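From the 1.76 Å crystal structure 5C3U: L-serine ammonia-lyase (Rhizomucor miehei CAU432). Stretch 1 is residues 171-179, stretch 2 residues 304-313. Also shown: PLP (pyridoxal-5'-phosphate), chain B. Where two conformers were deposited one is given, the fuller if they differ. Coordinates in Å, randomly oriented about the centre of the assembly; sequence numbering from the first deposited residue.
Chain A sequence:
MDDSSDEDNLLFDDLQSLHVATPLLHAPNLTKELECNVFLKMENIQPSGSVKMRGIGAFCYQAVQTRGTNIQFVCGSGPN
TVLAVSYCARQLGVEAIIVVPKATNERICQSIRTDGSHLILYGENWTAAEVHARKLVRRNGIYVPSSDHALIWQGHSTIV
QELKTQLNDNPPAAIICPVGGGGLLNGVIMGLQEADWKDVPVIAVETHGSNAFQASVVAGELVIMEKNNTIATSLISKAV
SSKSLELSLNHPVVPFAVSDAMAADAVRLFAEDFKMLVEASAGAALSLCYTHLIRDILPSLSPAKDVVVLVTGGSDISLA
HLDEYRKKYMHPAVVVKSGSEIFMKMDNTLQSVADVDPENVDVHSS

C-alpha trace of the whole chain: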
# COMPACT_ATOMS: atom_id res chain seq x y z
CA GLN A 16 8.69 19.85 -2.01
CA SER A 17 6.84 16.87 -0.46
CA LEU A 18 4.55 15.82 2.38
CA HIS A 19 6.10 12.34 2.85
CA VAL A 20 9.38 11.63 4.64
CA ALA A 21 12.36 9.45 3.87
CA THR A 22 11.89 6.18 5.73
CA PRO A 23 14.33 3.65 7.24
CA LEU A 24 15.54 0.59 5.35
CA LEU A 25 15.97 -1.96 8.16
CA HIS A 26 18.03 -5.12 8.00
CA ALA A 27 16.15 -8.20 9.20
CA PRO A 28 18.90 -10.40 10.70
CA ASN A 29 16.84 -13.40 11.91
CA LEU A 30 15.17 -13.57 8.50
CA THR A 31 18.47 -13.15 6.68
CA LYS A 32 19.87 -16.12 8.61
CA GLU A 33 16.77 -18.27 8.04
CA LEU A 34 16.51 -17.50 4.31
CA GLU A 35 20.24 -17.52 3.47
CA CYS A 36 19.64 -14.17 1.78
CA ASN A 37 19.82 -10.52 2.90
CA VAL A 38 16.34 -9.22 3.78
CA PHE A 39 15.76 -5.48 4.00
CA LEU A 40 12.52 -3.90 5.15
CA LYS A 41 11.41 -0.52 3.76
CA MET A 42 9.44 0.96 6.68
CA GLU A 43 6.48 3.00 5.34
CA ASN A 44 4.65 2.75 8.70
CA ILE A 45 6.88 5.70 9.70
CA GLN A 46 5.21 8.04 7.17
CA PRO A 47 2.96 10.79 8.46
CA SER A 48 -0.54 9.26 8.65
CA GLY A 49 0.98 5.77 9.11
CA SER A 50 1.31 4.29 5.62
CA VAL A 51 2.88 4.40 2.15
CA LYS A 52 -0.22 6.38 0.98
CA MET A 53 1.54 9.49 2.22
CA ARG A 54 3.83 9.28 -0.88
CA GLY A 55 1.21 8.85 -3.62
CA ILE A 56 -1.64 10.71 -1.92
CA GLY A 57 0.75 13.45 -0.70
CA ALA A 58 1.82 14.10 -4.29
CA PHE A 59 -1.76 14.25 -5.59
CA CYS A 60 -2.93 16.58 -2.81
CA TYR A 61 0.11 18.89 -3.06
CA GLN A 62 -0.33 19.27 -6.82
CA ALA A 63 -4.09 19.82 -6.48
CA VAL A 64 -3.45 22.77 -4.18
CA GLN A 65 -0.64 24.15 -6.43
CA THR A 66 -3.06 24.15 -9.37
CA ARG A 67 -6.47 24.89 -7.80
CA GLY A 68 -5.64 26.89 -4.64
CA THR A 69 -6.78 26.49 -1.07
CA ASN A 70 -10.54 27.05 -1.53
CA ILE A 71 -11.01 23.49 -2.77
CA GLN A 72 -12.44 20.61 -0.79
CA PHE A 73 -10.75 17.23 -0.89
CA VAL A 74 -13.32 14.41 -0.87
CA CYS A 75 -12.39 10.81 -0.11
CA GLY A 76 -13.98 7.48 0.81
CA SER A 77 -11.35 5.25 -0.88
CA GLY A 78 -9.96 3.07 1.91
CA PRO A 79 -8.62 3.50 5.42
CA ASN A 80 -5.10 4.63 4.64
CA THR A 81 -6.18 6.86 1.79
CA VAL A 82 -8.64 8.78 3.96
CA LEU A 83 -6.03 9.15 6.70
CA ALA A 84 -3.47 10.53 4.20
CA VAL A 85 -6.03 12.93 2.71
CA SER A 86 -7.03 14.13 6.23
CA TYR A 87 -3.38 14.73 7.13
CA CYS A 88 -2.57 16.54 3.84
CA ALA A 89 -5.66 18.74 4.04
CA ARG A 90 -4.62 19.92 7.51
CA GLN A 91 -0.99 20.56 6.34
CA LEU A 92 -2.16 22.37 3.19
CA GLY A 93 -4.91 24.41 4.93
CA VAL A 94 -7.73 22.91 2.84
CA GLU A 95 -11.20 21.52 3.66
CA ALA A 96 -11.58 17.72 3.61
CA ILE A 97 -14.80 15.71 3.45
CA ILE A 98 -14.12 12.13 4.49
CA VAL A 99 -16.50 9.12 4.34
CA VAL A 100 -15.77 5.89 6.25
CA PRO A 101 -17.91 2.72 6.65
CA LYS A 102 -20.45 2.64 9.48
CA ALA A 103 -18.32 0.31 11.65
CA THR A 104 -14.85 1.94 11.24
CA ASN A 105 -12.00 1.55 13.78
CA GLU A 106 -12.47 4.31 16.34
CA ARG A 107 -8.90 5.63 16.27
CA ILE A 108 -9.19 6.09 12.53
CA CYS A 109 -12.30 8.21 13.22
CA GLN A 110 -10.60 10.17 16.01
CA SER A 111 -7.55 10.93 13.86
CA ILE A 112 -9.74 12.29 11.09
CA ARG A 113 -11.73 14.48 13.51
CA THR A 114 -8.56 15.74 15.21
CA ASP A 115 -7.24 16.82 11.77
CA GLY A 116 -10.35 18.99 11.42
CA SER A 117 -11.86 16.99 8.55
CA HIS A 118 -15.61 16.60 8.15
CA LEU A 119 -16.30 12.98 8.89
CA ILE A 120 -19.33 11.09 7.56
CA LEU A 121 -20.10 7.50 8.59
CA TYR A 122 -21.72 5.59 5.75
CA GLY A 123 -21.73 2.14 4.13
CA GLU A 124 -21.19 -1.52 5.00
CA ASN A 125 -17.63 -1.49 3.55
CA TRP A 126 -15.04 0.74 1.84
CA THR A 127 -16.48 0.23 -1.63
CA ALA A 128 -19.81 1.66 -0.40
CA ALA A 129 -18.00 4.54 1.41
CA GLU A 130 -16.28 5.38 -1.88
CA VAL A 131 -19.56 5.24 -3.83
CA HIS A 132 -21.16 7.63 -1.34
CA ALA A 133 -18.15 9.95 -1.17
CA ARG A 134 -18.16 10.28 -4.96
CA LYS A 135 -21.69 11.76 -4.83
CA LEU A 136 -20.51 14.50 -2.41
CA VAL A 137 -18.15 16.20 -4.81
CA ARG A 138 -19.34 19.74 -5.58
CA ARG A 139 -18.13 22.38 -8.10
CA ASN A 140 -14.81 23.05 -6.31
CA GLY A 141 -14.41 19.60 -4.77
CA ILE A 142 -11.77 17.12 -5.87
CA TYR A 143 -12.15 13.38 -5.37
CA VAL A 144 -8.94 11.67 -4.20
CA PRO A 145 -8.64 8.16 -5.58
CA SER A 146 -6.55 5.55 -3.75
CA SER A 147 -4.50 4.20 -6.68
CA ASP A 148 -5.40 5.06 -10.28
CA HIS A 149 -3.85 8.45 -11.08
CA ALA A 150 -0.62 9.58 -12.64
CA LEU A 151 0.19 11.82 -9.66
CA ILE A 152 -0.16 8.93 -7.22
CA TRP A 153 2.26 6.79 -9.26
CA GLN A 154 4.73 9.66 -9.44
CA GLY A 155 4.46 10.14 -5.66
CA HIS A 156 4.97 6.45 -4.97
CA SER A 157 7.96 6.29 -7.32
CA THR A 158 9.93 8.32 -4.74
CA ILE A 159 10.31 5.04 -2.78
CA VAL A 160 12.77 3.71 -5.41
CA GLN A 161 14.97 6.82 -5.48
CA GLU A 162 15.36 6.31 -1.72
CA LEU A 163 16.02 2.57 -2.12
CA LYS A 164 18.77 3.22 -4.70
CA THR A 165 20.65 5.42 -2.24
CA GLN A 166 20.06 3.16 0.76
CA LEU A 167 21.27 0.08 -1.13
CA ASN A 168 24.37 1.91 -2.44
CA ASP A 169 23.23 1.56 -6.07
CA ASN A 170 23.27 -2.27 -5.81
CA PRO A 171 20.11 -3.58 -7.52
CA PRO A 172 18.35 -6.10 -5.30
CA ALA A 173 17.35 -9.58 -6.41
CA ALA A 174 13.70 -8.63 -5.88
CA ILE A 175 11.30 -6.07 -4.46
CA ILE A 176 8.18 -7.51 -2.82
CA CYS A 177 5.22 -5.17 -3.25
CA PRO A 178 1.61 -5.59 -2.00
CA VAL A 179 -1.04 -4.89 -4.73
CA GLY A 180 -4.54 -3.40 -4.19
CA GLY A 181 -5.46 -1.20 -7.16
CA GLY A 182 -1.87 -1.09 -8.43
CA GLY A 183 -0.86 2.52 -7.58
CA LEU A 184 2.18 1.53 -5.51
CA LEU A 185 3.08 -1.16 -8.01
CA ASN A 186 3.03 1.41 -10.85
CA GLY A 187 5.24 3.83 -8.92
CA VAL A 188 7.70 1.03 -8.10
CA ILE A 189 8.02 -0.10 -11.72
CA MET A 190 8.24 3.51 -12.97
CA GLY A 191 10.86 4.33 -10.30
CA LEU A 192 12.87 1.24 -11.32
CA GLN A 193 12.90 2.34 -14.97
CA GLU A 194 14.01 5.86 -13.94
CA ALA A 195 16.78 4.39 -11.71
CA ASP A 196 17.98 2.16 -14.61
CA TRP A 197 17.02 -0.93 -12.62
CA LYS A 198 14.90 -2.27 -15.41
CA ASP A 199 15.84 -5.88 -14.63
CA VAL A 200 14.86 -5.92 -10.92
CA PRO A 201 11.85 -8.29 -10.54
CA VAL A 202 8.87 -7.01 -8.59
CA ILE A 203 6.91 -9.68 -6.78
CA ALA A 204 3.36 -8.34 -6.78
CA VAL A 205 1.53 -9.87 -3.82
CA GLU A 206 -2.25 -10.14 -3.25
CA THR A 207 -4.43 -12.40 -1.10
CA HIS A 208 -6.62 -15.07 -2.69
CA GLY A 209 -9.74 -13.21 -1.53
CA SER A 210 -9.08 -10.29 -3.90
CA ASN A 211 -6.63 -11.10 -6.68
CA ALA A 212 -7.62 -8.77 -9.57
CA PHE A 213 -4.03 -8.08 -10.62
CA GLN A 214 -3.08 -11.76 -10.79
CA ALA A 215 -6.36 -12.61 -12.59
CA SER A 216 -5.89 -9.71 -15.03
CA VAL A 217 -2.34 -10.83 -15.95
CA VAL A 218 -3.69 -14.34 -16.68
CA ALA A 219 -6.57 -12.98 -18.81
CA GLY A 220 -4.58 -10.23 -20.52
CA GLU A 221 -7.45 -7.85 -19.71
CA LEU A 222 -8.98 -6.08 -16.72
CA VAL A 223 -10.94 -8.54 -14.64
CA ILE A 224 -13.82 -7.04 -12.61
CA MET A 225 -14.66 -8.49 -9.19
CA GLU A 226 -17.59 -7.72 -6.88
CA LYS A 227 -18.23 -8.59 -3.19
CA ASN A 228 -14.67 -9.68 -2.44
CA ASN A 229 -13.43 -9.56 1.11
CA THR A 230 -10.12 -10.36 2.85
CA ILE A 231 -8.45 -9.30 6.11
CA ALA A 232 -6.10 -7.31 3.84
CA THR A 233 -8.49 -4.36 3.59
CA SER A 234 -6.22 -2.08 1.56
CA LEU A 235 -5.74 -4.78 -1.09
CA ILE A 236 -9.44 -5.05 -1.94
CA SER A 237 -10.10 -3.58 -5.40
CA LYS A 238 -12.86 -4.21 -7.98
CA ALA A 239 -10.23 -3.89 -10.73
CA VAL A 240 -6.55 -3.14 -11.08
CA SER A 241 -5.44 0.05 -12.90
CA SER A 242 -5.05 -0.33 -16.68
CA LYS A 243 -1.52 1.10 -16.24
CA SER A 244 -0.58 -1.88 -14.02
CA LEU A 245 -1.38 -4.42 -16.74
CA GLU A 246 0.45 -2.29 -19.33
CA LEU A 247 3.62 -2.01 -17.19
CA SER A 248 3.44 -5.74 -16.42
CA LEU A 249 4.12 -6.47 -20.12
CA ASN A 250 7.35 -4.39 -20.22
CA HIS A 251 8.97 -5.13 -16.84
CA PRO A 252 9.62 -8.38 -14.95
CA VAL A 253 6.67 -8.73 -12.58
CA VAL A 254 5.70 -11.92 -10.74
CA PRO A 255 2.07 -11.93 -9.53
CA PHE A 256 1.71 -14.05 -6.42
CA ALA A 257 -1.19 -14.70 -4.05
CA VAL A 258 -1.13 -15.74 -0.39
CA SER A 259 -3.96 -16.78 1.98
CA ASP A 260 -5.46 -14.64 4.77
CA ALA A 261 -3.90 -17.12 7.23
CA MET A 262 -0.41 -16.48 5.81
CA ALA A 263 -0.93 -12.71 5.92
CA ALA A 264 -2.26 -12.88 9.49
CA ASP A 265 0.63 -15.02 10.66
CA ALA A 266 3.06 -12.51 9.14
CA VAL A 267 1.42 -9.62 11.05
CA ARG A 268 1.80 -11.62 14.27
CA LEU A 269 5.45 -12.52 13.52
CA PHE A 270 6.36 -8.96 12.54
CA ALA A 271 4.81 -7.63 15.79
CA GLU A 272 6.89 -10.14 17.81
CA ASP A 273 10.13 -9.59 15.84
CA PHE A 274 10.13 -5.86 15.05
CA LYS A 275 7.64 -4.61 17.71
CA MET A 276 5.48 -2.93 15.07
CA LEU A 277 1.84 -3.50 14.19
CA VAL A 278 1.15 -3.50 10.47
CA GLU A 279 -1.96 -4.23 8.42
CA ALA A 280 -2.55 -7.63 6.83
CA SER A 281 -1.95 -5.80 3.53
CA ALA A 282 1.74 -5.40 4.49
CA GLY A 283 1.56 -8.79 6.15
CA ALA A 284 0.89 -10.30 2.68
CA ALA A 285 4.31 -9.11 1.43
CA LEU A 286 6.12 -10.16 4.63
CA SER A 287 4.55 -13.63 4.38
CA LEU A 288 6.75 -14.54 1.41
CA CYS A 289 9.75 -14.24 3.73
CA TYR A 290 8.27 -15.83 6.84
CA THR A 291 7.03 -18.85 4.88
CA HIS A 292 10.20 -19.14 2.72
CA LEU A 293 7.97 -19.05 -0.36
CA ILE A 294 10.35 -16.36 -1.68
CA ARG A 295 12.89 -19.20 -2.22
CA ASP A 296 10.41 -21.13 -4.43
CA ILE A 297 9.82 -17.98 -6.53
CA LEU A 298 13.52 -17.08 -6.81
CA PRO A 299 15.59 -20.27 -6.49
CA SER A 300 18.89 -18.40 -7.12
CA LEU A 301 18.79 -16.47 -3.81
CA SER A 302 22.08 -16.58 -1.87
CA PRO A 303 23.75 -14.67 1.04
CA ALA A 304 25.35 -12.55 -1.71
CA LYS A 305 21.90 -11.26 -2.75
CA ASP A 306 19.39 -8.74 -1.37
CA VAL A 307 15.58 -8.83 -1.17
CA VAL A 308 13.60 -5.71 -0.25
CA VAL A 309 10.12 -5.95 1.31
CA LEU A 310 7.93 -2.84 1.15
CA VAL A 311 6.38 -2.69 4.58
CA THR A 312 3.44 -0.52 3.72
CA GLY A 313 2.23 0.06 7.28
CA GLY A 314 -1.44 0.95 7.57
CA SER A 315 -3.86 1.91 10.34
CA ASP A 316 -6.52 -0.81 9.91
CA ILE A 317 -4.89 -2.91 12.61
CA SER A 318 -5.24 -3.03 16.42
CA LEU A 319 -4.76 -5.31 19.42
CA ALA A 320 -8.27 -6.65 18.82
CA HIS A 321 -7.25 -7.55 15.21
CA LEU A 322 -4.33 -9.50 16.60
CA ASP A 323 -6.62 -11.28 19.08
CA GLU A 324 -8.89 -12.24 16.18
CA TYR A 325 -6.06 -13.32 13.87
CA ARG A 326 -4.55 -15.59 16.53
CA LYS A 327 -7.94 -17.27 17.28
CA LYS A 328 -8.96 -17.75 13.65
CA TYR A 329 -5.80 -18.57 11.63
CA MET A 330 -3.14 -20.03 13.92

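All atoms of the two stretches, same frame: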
# COMPACT_ATOMS: atom_id res chain seq x y z
N PRO A 171 21.46 -3.07 -7.26
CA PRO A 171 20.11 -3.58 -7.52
C PRO A 171 19.80 -4.84 -6.72
O PRO A 171 20.62 -5.78 -6.71
CB PRO A 171 20.14 -3.89 -9.03
CG PRO A 171 21.59 -4.01 -9.38
CD PRO A 171 22.27 -3.01 -8.49
N PRO A 172 18.63 -4.89 -6.06
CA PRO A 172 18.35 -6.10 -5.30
C PRO A 172 17.86 -7.20 -6.22
O PRO A 172 17.52 -6.93 -7.37
CB PRO A 172 17.25 -5.66 -4.33
CG PRO A 172 16.54 -4.56 -5.03
CD PRO A 172 17.56 -3.88 -5.92
N ALA A 173 17.85 -8.42 -5.70
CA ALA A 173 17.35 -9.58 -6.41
C ALA A 173 15.85 -9.50 -6.62
O ALA A 173 15.32 -10.09 -7.56
CB ALA A 173 17.69 -10.84 -5.63
N ALA A 174 15.15 -8.81 -5.73
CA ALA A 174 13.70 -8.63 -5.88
C ALA A 174 13.20 -7.56 -4.94
O ALA A 174 13.83 -7.27 -3.90
CB ALA A 174 12.96 -9.93 -5.59
N ILE A 175 12.07 -6.97 -5.32
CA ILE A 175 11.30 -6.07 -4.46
C ILE A 175 9.92 -6.68 -4.32
O ILE A 175 9.30 -7.00 -5.32
CB ILE A 175 11.22 -4.65 -5.05
CG1 ILE A 175 12.63 -4.04 -5.11
CG2 ILE A 175 10.29 -3.76 -4.21
CD1 ILE A 175 12.71 -2.72 -5.84
N ILE A 176 9.47 -6.90 -3.08
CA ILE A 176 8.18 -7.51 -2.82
C ILE A 176 7.19 -6.40 -2.48
O ILE A 176 7.43 -5.63 -1.54
CB ILE A 176 8.23 -8.52 -1.66
CG1 ILE A 176 9.36 -9.55 -1.88
CG2 ILE A 176 6.87 -9.19 -1.48
CD1 ILE A 176 9.52 -10.53 -0.74
N CYS A 177 6.11 -6.34 -3.25
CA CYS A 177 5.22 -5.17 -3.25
C CYS A 177 3.75 -5.64 -3.16
O CYS A 177 3.26 -6.32 -4.06
CB CYS A 177 5.46 -4.34 -4.51
SG CYS A 177 4.40 -2.89 -4.71
N PRO A 178 3.05 -5.27 -2.09
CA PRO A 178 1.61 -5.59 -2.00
C PRO A 178 0.83 -4.86 -3.10
O PRO A 178 1.19 -3.72 -3.43
CB PRO A 178 1.19 -5.05 -0.62
CG PRO A 178 2.35 -4.30 -0.10
CD PRO A 178 3.54 -4.43 -0.98
N VAL A 179 -0.19 -5.51 -3.68
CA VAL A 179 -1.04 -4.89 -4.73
C VAL A 179 -2.52 -4.86 -4.34
O VAL A 179 -3.12 -5.91 -4.05
CB VAL A 179 -0.85 -5.59 -6.12
CG1 VAL A 179 -1.76 -4.95 -7.18
CG2 VAL A 179 0.60 -5.49 -6.55
N ALA A 304 24.77 -13.63 -0.91
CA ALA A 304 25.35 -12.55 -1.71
C ALA A 304 24.27 -11.65 -2.33
O ALA A 304 24.58 -10.67 -3.01
CB ALA A 304 26.23 -13.13 -2.80
N LYS A 305 23.00 -11.99 -2.11
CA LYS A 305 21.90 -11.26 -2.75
C LYS A 305 20.97 -10.60 -1.75
O LYS A 305 20.92 -11.00 -0.58
CB LYS A 305 21.13 -12.19 -3.69
CG LYS A 305 21.93 -12.54 -4.94
CD LYS A 305 21.26 -13.62 -5.76
CE LYS A 305 21.96 -13.79 -7.10
NZ LYS A 305 21.54 -15.05 -7.78
N ASP A 306 20.25 -9.58 -2.22
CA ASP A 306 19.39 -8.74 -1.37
C ASP A 306 17.93 -8.85 -1.83
O ASP A 306 17.66 -8.85 -3.04
CB ASP A 306 19.82 -7.27 -1.48
CG ASP A 306 21.23 -6.99 -0.92
OD1 ASP A 306 21.84 -5.98 -1.32
OD2 ASP A 306 21.72 -7.76 -0.06
N VAL A 307 17.01 -8.98 -0.87
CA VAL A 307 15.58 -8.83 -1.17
C VAL A 307 15.03 -7.70 -0.32
O VAL A 307 15.39 -7.56 0.85
CB VAL A 307 14.77 -10.14 -1.01
CG1 VAL A 307 14.76 -10.62 0.44
CG2 VAL A 307 13.34 -9.96 -1.52
N VAL A 308 14.19 -6.87 -0.94
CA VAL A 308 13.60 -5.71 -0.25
C VAL A 308 12.09 -5.94 -0.11
O VAL A 308 11.43 -6.26 -1.08
CB VAL A 308 13.82 -4.39 -1.04
CG1 VAL A 308 13.06 -3.23 -0.39
CG2 VAL A 308 15.30 -4.03 -1.13
N VAL A 309 11.57 -5.80 1.10
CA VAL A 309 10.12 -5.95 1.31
C VAL A 309 9.57 -4.57 1.61
O VAL A 309 10.06 -3.91 2.55
CB VAL A 309 9.80 -6.90 2.49
CG1 VAL A 309 8.29 -7.06 2.68
CG2 VAL A 309 10.48 -8.24 2.28
N LEU A 310 8.56 -4.13 0.86
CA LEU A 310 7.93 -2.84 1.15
C LEU A 310 6.92 -3.03 2.24
O LEU A 310 5.87 -3.65 2.03
CB LEU A 310 7.29 -2.21 -0.09
CG LEU A 310 8.13 -2.11 -1.36
CD1 LEU A 310 7.32 -1.40 -2.46
CD2 LEU A 310 9.45 -1.38 -1.13
N VAL A 311 7.24 -2.51 3.43
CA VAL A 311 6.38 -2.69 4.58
C VAL A 311 5.47 -1.48 4.63
O VAL A 311 5.83 -0.42 5.15
CB VAL A 311 7.18 -2.86 5.88
CG1 VAL A 311 6.22 -2.95 7.08
CG2 VAL A 311 8.04 -4.11 5.79
N THR A 312 4.28 -1.66 4.07
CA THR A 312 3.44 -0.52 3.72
C THR A 312 2.76 0.16 4.90
O THR A 312 2.30 1.29 4.77
CB THR A 312 2.45 -0.87 2.60
OG1 THR A 312 1.75 -2.09 2.93
CG2 THR A 312 3.22 -1.06 1.31
N GLY A 313 2.69 -0.54 6.04
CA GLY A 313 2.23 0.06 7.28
C GLY A 313 0.73 -0.13 7.38
O GLY A 313 0.22 -1.27 7.29
N1 PLP B . -0.62 -1.68 1.69
C2 PLP B . -1.19 -0.67 2.36
C2A PLP B . -1.19 -0.62 3.87
C3 PLP B . -1.85 0.40 1.61
O3 PLP B . -2.44 1.44 2.28
C4 PLP B . -1.81 0.31 0.14
C4A PLP B . -2.43 1.38 -0.66
C5 PLP B . -1.15 -0.85 -0.51
C6 PLP B . -0.57 -1.80 0.34
C5A PLP B . -1.08 -1.02 -2.02
O4P PLP B . -2.13 -0.26 -2.61
P PLP B . -2.39 0.05 -4.18
O1P PLP B . -1.61 1.26 -4.55
O2P PLP B . -2.04 -1.21 -5.00
O3P PLP B . -3.86 0.26 -4.12

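The strand ending at Pro178 runs parallel to strand 306-311, their N-to-C directions 18° apart and their axes approaching to 4.7 Å, although touching residues are at least 131 positions apart in sequence. The contact buries 572 Å², summed over both sides.

Four backbone hydrogen bonds define the register. Ala173 N donates to Asp306 O at 2.7 Å; its N-H...O angle of 142° makes it the most bent of the set. Val308 N donates to Ala174 O (3.0 Å, 169°), Ile176 N to Val308 O (2.9 Å, 168°) and Leu310 N to Ile176 O (3.0 Å, 174°). Val308 and Ile176 thus each use both amide N and carbonyl O across the interface, the alternation expected of parallel strands. Val308 O also receives a CA-H...O contact from Ile175 CA at 3.4 Å, with 143° at the hydrogen. Pro172 and Pro178 have no amide hydrogen to donate; the ring of Pro172 instead packs with CB 4.1 Å from Val308 CG2, and that of Pro178 with CD 4.4 Å from Leu310 CB.

Above and below this ladder the side chains pack by sheet face. On one face Ile175, with chi1 m and chi2 t, places CG1 4.3 Å from Val308 CB and CG2 3.9 Å from Leu310 CG. On the other, Ile176 has the same rotamer, and its CD1 lies 3.9 Å from both Val307 CG2 and Val309 CG2, so one extended side chain spans two valines. Ala174 CB meets Val307 CG2 at 4.1 Å. These apolar residues are buried and leave no side-chain polar group to satisfy.

At the C-terminal end, Pro178 CG packs 3.6 Å from Thr312 CG2. Thr312 OG1 lies 2.7 Å from PLP N1, so the loop residue just after the second strand reaches the cofactor. At the partly exposed opposite end, Lys305 leads its side chain away, and NZ is hydrogen-bonded elsewhere in the structure.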